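Local coordinates for protein KLLA0E03807p (Kluyveromyces lactis, PDB 3SQI) that binds DNA through this N-terminal part of the inner-kinetochore protein Ndc10 and serves as a platform for inner kinetochore assembly in budding yeast, at residues K25-L30 and Y49-Y53; L117-T122 and K136-L140; T158-L164 and L228-I233. Residues are numbered along the deposited sequence.

Contact 1 of 3, residues K25-L30 and Y49-Y53; sequences KYTEWL and YIVKY
An aromatic cluster of Tyr26, Trp29 and Tyr53 joins two nearly perpendicular helices of the N-terminal helical region. The short helical segments 25-30 and 49-53 cross at 97°, their axes 11.2 Å apart, wide enough to hold rings between them; Tyr26 and Tyr53 have CA atoms 7.4 Å apart, Leu30 and Tyr49 8.2 Å. With chi1 t, all three cluster residues reach into the gap. Two T-shaped stacks follow in series: the edge of Tyr26 meets the face of Tyr53 (centroids 5.6 Å, planes 74°), and the edge of Tyr53 meets the face of Trp29 (five-membered ring, 5.3 Å, 69°). Tyr53 CB adds a CH-pi contact, 4.0 Å from the centroid of the Trp29 six-membered ring. In this helix-on-helix packing, His57 extends the cluster beside Trp29 and Tyr53. Tyr26 OH lies 3.4 Å from Tyr49 CB and hydrogen-bonds to the carbonyl of Phe44. Leu30 CD1 reaches Tyr49 CB at 4.2 Å, while Lys25 CB touches Tyr53 OH at 3.3 Å.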
# COMPACT_ATOMS: atom_id res chain seq x y z
N LYS A 25 -5.33 -6.20 34.14
CA LYS A 25 -4.59 -5.28 33.28
C LYS A 25 -5.52 -4.55 32.32
O LYS A 25 -5.53 -3.32 32.25
CB LYS A 25 -3.56 -6.05 32.45
CG LYS A 25 -2.57 -6.91 33.23
CD LYS A 25 -1.50 -6.08 33.92
CE LYS A 25 -2.02 -5.44 35.19
NZ LYS A 25 -1.09 -4.40 35.71
N TYR A 26 -6.29 -5.34 31.58
CA TYR A 26 -7.09 -4.86 30.47
C TYR A 26 -8.20 -3.92 30.90
O TYR A 26 -8.46 -2.91 30.24
CB TYR A 26 -7.66 -6.04 29.71
CG TYR A 26 -8.59 -5.68 28.58
CD1 TYR A 26 -8.24 -4.73 27.62
CD2 TYR A 26 -9.81 -6.33 28.44
CE1 TYR A 26 -9.10 -4.41 26.58
CE2 TYR A 26 -10.67 -6.02 27.40
CZ TYR A 26 -10.32 -5.07 26.47
OH TYR A 26 -11.19 -4.78 25.45
N THR A 27 -8.88 -4.25 31.99
CA THR A 27 -9.97 -3.40 32.46
C THR A 27 -9.45 -2.18 33.23
O THR A 27 -10.06 -1.10 33.20
CB THR A 27 -10.95 -4.19 33.33
OG1 THR A 27 -10.28 -4.66 34.50
CG2 THR A 27 -11.53 -5.37 32.54
N GLU A 28 -8.32 -2.36 33.91
CA GLU A 28 -7.67 -1.25 34.60
C GLU A 28 -7.10 -0.25 33.60
O GLU A 28 -6.89 0.92 33.93
CB GLU A 28 -6.57 -1.77 35.53
CG GLU A 28 -6.89 -1.62 37.00
CD GLU A 28 -8.29 -2.12 37.35
OE1 GLU A 28 -8.85 -1.65 38.36
OE2 GLU A 28 -8.81 -2.99 36.62
N TRP A 29 -6.83 -0.72 32.39
CA TRP A 29 -6.50 0.15 31.27
C TRP A 29 -7.78 0.78 30.74
O TRP A 29 -7.86 1.99 30.56
CB TRP A 29 -5.83 -0.67 30.16
CG TRP A 29 -5.55 0.09 28.90
CD1 TRP A 29 -4.57 1.03 28.70
CD2 TRP A 29 -6.23 -0.04 27.65
NE1 TRP A 29 -4.61 1.49 27.41
CE2 TRP A 29 -5.62 0.85 26.74
CE3 TRP A 29 -7.30 -0.82 27.20
CZ2 TRP A 29 -6.04 0.98 25.43
CZ3 TRP A 29 -7.72 -0.69 25.89
CH2 TRP A 29 -7.09 0.20 25.02
N LEU A 30 -8.79 -0.06 30.52
CA LEU A 30 -10.08 0.35 29.96
C LEU A 30 -10.75 1.45 30.79
O LEU A 30 -11.66 2.12 30.31
CB LEU A 30 -10.99 -0.88 29.88
CG LEU A 30 -11.96 -1.06 28.71
CD1 LEU A 30 -11.22 -1.08 27.38
CD2 LEU A 30 -12.76 -2.35 28.90
N TYR A 49 -10.90 -2.38 20.91
CA TYR A 49 -10.27 -2.12 22.19
C TYR A 49 -9.14 -3.09 22.48
O TYR A 49 -8.10 -2.70 23.00
CB TYR A 49 -11.31 -2.15 23.31
CG TYR A 49 -12.54 -1.31 23.02
CD1 TYR A 49 -12.51 0.07 23.15
CD2 TYR A 49 -13.73 -1.91 22.62
CE1 TYR A 49 -13.64 0.84 22.88
CE2 TYR A 49 -14.86 -1.15 22.35
CZ TYR A 49 -14.81 0.22 22.49
OH TYR A 49 -15.93 0.97 22.22
N ILE A 50 -9.34 -4.36 22.13
CA ILE A 50 -8.32 -5.39 22.35
C ILE A 50 -7.07 -5.11 21.51
O ILE A 50 -5.94 -5.20 22.00
CB ILE A 50 -8.83 -6.80 21.98
CG1 ILE A 50 -10.14 -7.10 22.71
CG2 ILE A 50 -7.79 -7.86 22.29
CD1 ILE A 50 -10.75 -8.42 22.31
N VAL A 51 -7.30 -4.77 20.25
CA VAL A 51 -6.23 -4.43 19.33
C VAL A 51 -5.49 -3.17 19.77
O VAL A 51 -4.25 -3.15 19.84
CB VAL A 51 -6.76 -4.25 17.91
CG1 VAL A 51 -5.66 -3.76 17.00
CG2 VAL A 51 -7.34 -5.56 17.39
N LYS A 52 -6.24 -2.12 20.10
CA LYS A 52 -5.60 -0.93 20.64
C LYS A 52 -4.72 -1.27 21.85
O LYS A 52 -3.55 -0.88 21.91
CB LYS A 52 -6.64 0.12 21.02
CG LYS A 52 -6.03 1.38 21.60
CD LYS A 52 -7.00 2.55 21.56
CE LYS A 52 -6.39 3.79 22.20
NZ LYS A 52 -5.03 4.05 21.65
N TYR A 53 -5.28 -2.02 22.80
CA TYR A 53 -4.55 -2.43 23.99
C TYR A 53 -3.25 -3.11 23.64
O TYR A 53 -2.17 -2.73 24.11
CB TYR A 53 -5.39 -3.38 24.84
CG TYR A 53 -4.65 -3.89 26.06
CD1 TYR A 53 -4.05 -5.14 26.07
CD2 TYR A 53 -4.54 -3.10 27.20
CE1 TYR A 53 -3.37 -5.60 27.20
CE2 TYR A 53 -3.87 -3.55 28.31
CZ TYR A 53 -3.28 -4.79 28.31
OH TYR A 53 -2.61 -5.21 29.43

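Contact 2 of 3, residues L117-T122 and K136-L140; sequences LWNPST and KLKLL
Trp118 lays one indole face against two leucines of the helical segment 136-140: Leu137 CD2 sits 3.9 Å from the centroid of its six-membered ring and Leu140 CD2 3.8 Å from that of its five-membered ring, both CH-pi contacts. Leu117 is the closest backbone neighbour, its CA 5.5 Å from that of Lys136, and its CD1 packs on Leu139 CD2 (4.0 Å) and Leu140 CB (3.8 Å). After Trp118 the helix ends; Asn119 leaves helical geometry (psi 116°) and its OD1 accepts from Ser121 N at 3.1 Å, an Asx turn. Lys136, chi1 m and then extended (t, t, t), brings NZ into this turn to donate to Asn119 O at 2.6 Å and Thr122 OG1 at 3.2 Å, with a weak bond to Pro120 O at 3.4 Å. The buried Lys136 of helix 133-149 thus holds the turn that follows helix 107-118. Around this junction, helix 198-210 packs on Trp118, Leu137 and Leu140, Phe195 O accepts from Trp118 NE1, and helix 245-259 covers Leu117, Thr122 and Leu139.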
# COMPACT_ATOMS: atom_id res chain seq x y z
N LEU A 117 12.78 -1.76 -13.38
CA LEU A 117 11.56 -1.48 -14.14
C LEU A 117 11.34 0.01 -14.40
O LEU A 117 10.62 0.38 -15.33
CB LEU A 117 10.34 -2.12 -13.48
CG LEU A 117 10.06 -3.54 -13.99
CD1 LEU A 117 8.61 -3.95 -13.72
CD2 LEU A 117 10.35 -3.60 -15.46
N TRP A 118 11.96 0.86 -13.59
CA TRP A 118 12.00 2.29 -13.87
C TRP A 118 12.99 2.58 -15.00
O TRP A 118 12.72 3.41 -15.87
CB TRP A 118 12.39 3.09 -12.62
CG TRP A 118 11.28 3.27 -11.62
CD1 TRP A 118 11.15 2.63 -10.43
CD2 TRP A 118 10.16 4.15 -11.74
NE1 TRP A 118 10.00 3.05 -9.79
CE2 TRP A 118 9.38 3.98 -10.58
CE3 TRP A 118 9.74 5.06 -12.71
CZ2 TRP A 118 8.20 4.69 -10.37
CZ3 TRP A 118 8.57 5.76 -12.50
CH2 TRP A 118 7.81 5.57 -11.33
N ASN A 119 14.12 1.88 -15.01
CA ASN A 119 15.19 2.16 -15.97
C ASN A 119 14.71 2.08 -17.41
O ASN A 119 14.32 1.02 -17.89
CB ASN A 119 16.36 1.19 -15.74
CG ASN A 119 17.49 1.37 -16.74
OD1 ASN A 119 17.57 2.37 -17.45
ND2 ASN A 119 18.38 0.38 -16.79
N PRO A 120 14.76 3.23 -18.10
CA PRO A 120 14.17 3.39 -19.44
C PRO A 120 14.93 2.60 -20.49
O PRO A 120 14.33 2.19 -21.48
CB PRO A 120 14.30 4.89 -19.69
CG PRO A 120 15.46 5.30 -18.87
CD PRO A 120 15.38 4.48 -17.63
N SER A 121 16.22 2.38 -20.28
CA SER A 121 16.98 1.58 -21.23
C SER A 121 17.40 0.24 -20.64
O SER A 121 18.31 0.14 -19.82
CB SER A 121 18.21 2.36 -21.74
OG SER A 121 18.87 3.03 -20.68
N THR A 122 16.72 -0.81 -21.09
CA THR A 122 17.06 -2.16 -20.69
C THR A 122 17.53 -2.89 -21.94
O THR A 122 16.72 -3.27 -22.79
CB THR A 122 15.83 -2.89 -20.11
OG1 THR A 122 14.73 -2.73 -21.01
CG2 THR A 122 15.46 -2.34 -18.72
N LYS A 136 6.44 -1.41 -18.71
CA LYS A 136 7.23 -1.53 -17.50
C LYS A 136 6.48 -0.96 -16.30
O LYS A 136 6.37 -1.61 -15.26
CB LYS A 136 8.57 -0.81 -17.64
CG LYS A 136 9.48 -1.33 -18.73
CD LYS A 136 10.84 -0.64 -18.65
CE LYS A 136 11.78 -1.10 -19.75
NZ LYS A 136 13.08 -0.37 -19.68
N LEU A 137 5.97 0.26 -16.43
CA LEU A 137 5.28 0.88 -15.31
C LEU A 137 3.97 0.18 -14.94
O LEU A 137 3.60 0.11 -13.78
CB LEU A 137 5.06 2.37 -15.54
CG LEU A 137 6.34 3.17 -15.35
CD1 LEU A 137 6.03 4.64 -15.21
CD2 LEU A 137 7.08 2.66 -14.13
N LYS A 138 3.27 -0.35 -15.94
CA LYS A 138 2.01 -1.04 -15.67
C LYS A 138 2.30 -2.23 -14.76
O LYS A 138 1.74 -2.36 -13.65
CB LYS A 138 1.38 -1.51 -16.98
CG LYS A 138 -0.12 -1.74 -16.91
CD LYS A 138 -0.73 -1.91 -18.29
CE LYS A 138 -0.15 -0.92 -19.28
NZ LYS A 138 0.80 -1.58 -20.21
N LEU A 139 3.22 -3.09 -15.21
CA LEU A 139 3.60 -4.22 -14.39
C LEU A 139 4.04 -3.73 -13.02
O LEU A 139 3.49 -4.14 -12.00
CB LEU A 139 4.73 -5.02 -15.04
CG LEU A 139 5.03 -6.35 -14.34
CD1 LEU A 139 3.84 -7.30 -14.49
CD2 LEU A 139 6.29 -7.00 -14.89
N LEU A 140 5.01 -2.83 -13.00
CA LEU A 140 5.60 -2.37 -11.75
C LEU A 140 4.54 -1.91 -10.76
O LEU A 140 4.67 -2.12 -9.57
CB LEU A 140 6.60 -1.25 -11.99
CG LEU A 140 7.13 -0.64 -10.68
CD1 LEU A 140 8.06 -1.62 -9.99
CD2 LEU A 140 7.81 0.70 -10.91

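Contact 3 of 3, residues T158-L164 and L228-I233; sequences TVSLKDL and LEHIPI
Two irregular chain segments meet here: 158-164 comes after helix 153-158, and the segment 228-233 after helix 224-227. Val159 and Ser160 are extended (psi 120° and 122°), then Leu161 to Asp163 take helical angles and Leu164 is extended again; in the other segment, His230, Ile231 and Pro232 are extended and Ile233 returns to helical values. Closest in backbone are Ser160 and His230, CA atoms 5.2 Å apart. One well-formed main-chain hydrogen bond joins the segments, Leu161 N to Ile231 O, 2.8 Å and nearly straight at 168°. Beyond it, Leu164 N bonds to Leu161 O at 3.0 Å, closing a turn that leads directly into strand 165-169, the first strand of the three-stranded antiparallel sheet. The contact is a loop-to-loop junction within the family region of CBF3 subunit domain 2, about 9 Å at its nearest atom from the bound DNA. Ile233 supplies the apolar centre: its CD1 lies 3.6 Å from Leu161 CB and 4.4 Å from Leu164 CD1, and its CG1 4.2 Å from Val159 CG1. Leu161 CG also touches Ile231 CG2 at 3.9 Å. Trp145 of helix 133-149 packs on Val159 and Ile233, while Tyr206 of helix 198-210 packs on Leu161. His230, chi1 t, swings its ring back so that NE2 makes a weak bond to Val159 O at 3.4 Å. Lys162, bent at chi3 (-93°), runs past Ile231, CE to CG1 4.0 Å.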
# COMPACT_ATOMS: atom_id res chain seq x y z
N THR A 158 -11.00 -6.49 -9.54
CA THR A 158 -12.36 -6.11 -9.15
C THR A 158 -12.53 -4.61 -8.85
O THR A 158 -13.62 -4.06 -8.97
CB THR A 158 -12.89 -6.95 -7.96
OG1 THR A 158 -14.33 -6.97 -7.99
CG2 THR A 158 -12.43 -6.37 -6.63
N VAL A 159 -11.44 -3.95 -8.46
CA VAL A 159 -11.54 -2.58 -7.98
C VAL A 159 -11.63 -1.52 -9.08
O VAL A 159 -10.73 -1.37 -9.90
CB VAL A 159 -10.38 -2.22 -7.01
CG1 VAL A 159 -9.06 -2.77 -7.51
CG2 VAL A 159 -10.30 -0.72 -6.82
N SER A 160 -12.73 -0.77 -9.06
CA SER A 160 -12.94 0.36 -9.97
C SER A 160 -12.38 1.63 -9.33
O SER A 160 -12.81 2.00 -8.25
CB SER A 160 -14.45 0.54 -10.21
OG SER A 160 -14.72 1.72 -10.94
N LEU A 161 -11.44 2.32 -9.99
CA LEU A 161 -10.81 3.49 -9.36
C LEU A 161 -11.78 4.61 -8.95
O LEU A 161 -11.44 5.45 -8.10
CB LEU A 161 -9.62 4.04 -10.17
CG LEU A 161 -9.62 5.26 -11.11
CD1 LEU A 161 -10.21 6.47 -10.47
CD2 LEU A 161 -8.21 5.58 -11.57
N LYS A 162 -12.98 4.64 -9.53
CA LYS A 162 -13.99 5.54 -9.01
C LYS A 162 -14.37 5.17 -7.57
O LYS A 162 -14.85 6.01 -6.80
CB LYS A 162 -15.22 5.57 -9.92
CG LYS A 162 -14.98 6.36 -11.21
CD LYS A 162 -16.25 6.50 -12.05
CE LYS A 162 -16.38 5.40 -13.10
NZ LYS A 162 -17.57 5.59 -13.98
N ASP A 163 -14.11 3.91 -7.20
CA ASP A 163 -14.27 3.44 -5.83
C ASP A 163 -13.25 4.06 -4.90
O ASP A 163 -13.52 4.29 -3.72
CB ASP A 163 -14.10 1.92 -5.75
CG ASP A 163 -15.29 1.17 -6.29
OD1 ASP A 163 -16.20 1.82 -6.85
OD2 ASP A 163 -15.31 -0.08 -6.16
N LEU A 164 -12.06 4.32 -5.43
CA LEU A 164 -10.97 4.83 -4.60
C LEU A 164 -11.32 6.14 -3.90
O LEU A 164 -12.09 6.95 -4.42
CB LEU A 164 -9.68 4.99 -5.41
CG LEU A 164 -8.89 3.70 -5.63
CD1 LEU A 164 -7.40 4.01 -5.63
CD2 LEU A 164 -9.22 2.68 -4.54
N LEU A 228 -17.33 6.23 -18.86
CA LEU A 228 -17.08 4.84 -18.50
C LEU A 228 -17.54 4.51 -17.08
O LEU A 228 -17.39 5.32 -16.16
CB LEU A 228 -15.60 4.49 -18.66
CG LEU A 228 -15.15 4.22 -20.10
CD1 LEU A 228 -13.66 3.94 -20.15
CD2 LEU A 228 -15.94 3.05 -20.67
N GLU A 229 -18.10 3.32 -16.91
CA GLU A 229 -18.62 2.88 -15.62
C GLU A 229 -17.55 2.31 -14.68
O GLU A 229 -17.60 2.52 -13.47
CB GLU A 229 -19.76 1.87 -15.81
CG GLU A 229 -20.87 2.36 -16.74
CD GLU A 229 -21.52 3.66 -16.26
OE1 GLU A 229 -21.16 4.16 -15.18
OE2 GLU A 229 -22.41 4.17 -16.98
N HIS A 230 -16.58 1.59 -15.24
CA HIS A 230 -15.52 1.00 -14.43
C HIS A 230 -14.14 1.37 -14.98
O HIS A 230 -13.77 0.96 -16.07
CB HIS A 230 -15.69 -0.53 -14.38
CG HIS A 230 -14.52 -1.25 -13.76
ND1 HIS A 230 -13.91 -2.33 -14.37
CD2 HIS A 230 -13.87 -1.06 -12.60
CE1 HIS A 230 -12.93 -2.77 -13.60
NE2 HIS A 230 -12.88 -2.01 -12.52
N ILE A 231 -13.39 2.15 -14.21
CA ILE A 231 -12.04 2.52 -14.63
C ILE A 231 -11.03 1.66 -13.89
O ILE A 231 -10.80 1.87 -12.70
CB ILE A 231 -11.75 3.99 -14.33
CG1 ILE A 231 -12.84 4.89 -14.92
CG2 ILE A 231 -10.37 4.38 -14.85
CD1 ILE A 231 -13.12 4.62 -16.38
N PRO A 232 -10.41 0.71 -14.60
CA PRO A 232 -9.46 -0.23 -13.99
C PRO A 232 -8.13 0.43 -13.65
O PRO A 232 -7.65 1.28 -14.39
CB PRO A 232 -9.26 -1.29 -15.08
CG PRO A 232 -9.57 -0.59 -16.35
CD PRO A 232 -10.64 0.42 -16.03
N ILE A 233 -7.54 0.03 -12.52
CA ILE A 233 -6.29 0.63 -12.06
C ILE A 233 -5.17 0.51 -13.09
O ILE A 233 -4.29 1.37 -13.17
CB ILE A 233 -5.83 0.01 -10.73
CG1 ILE A 233 -6.96 0.09 -9.70
CG2 ILE A 233 -4.59 0.72 -10.20
CD1 ILE A 233 -7.25 1.50 -9.26

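From the N terminus, contact 1 comes first, folding helix 47-56 across the end of helix 13-30 after a 16-residue connection. Contact 2 then closes the short loop between helices 107-118 and 133-149, and contact 3 the longest, bringing together segments with 63 residues between them, including the three-stranded sheet and helix 198-210. The three loops follow in series; none nests or crosses. Contact 1 lies some 39 and 47 Å, centre to centre, from contacts 3 and 2, in the N-terminal helical part. Contacts 2 and 3 are neighbours, nearest atoms about 6 Å apart; helix 133-149, which carries one side of contact 2, also packs on contact 3, and helix 198-210 touches both, nearer the bound DNA than contact 1.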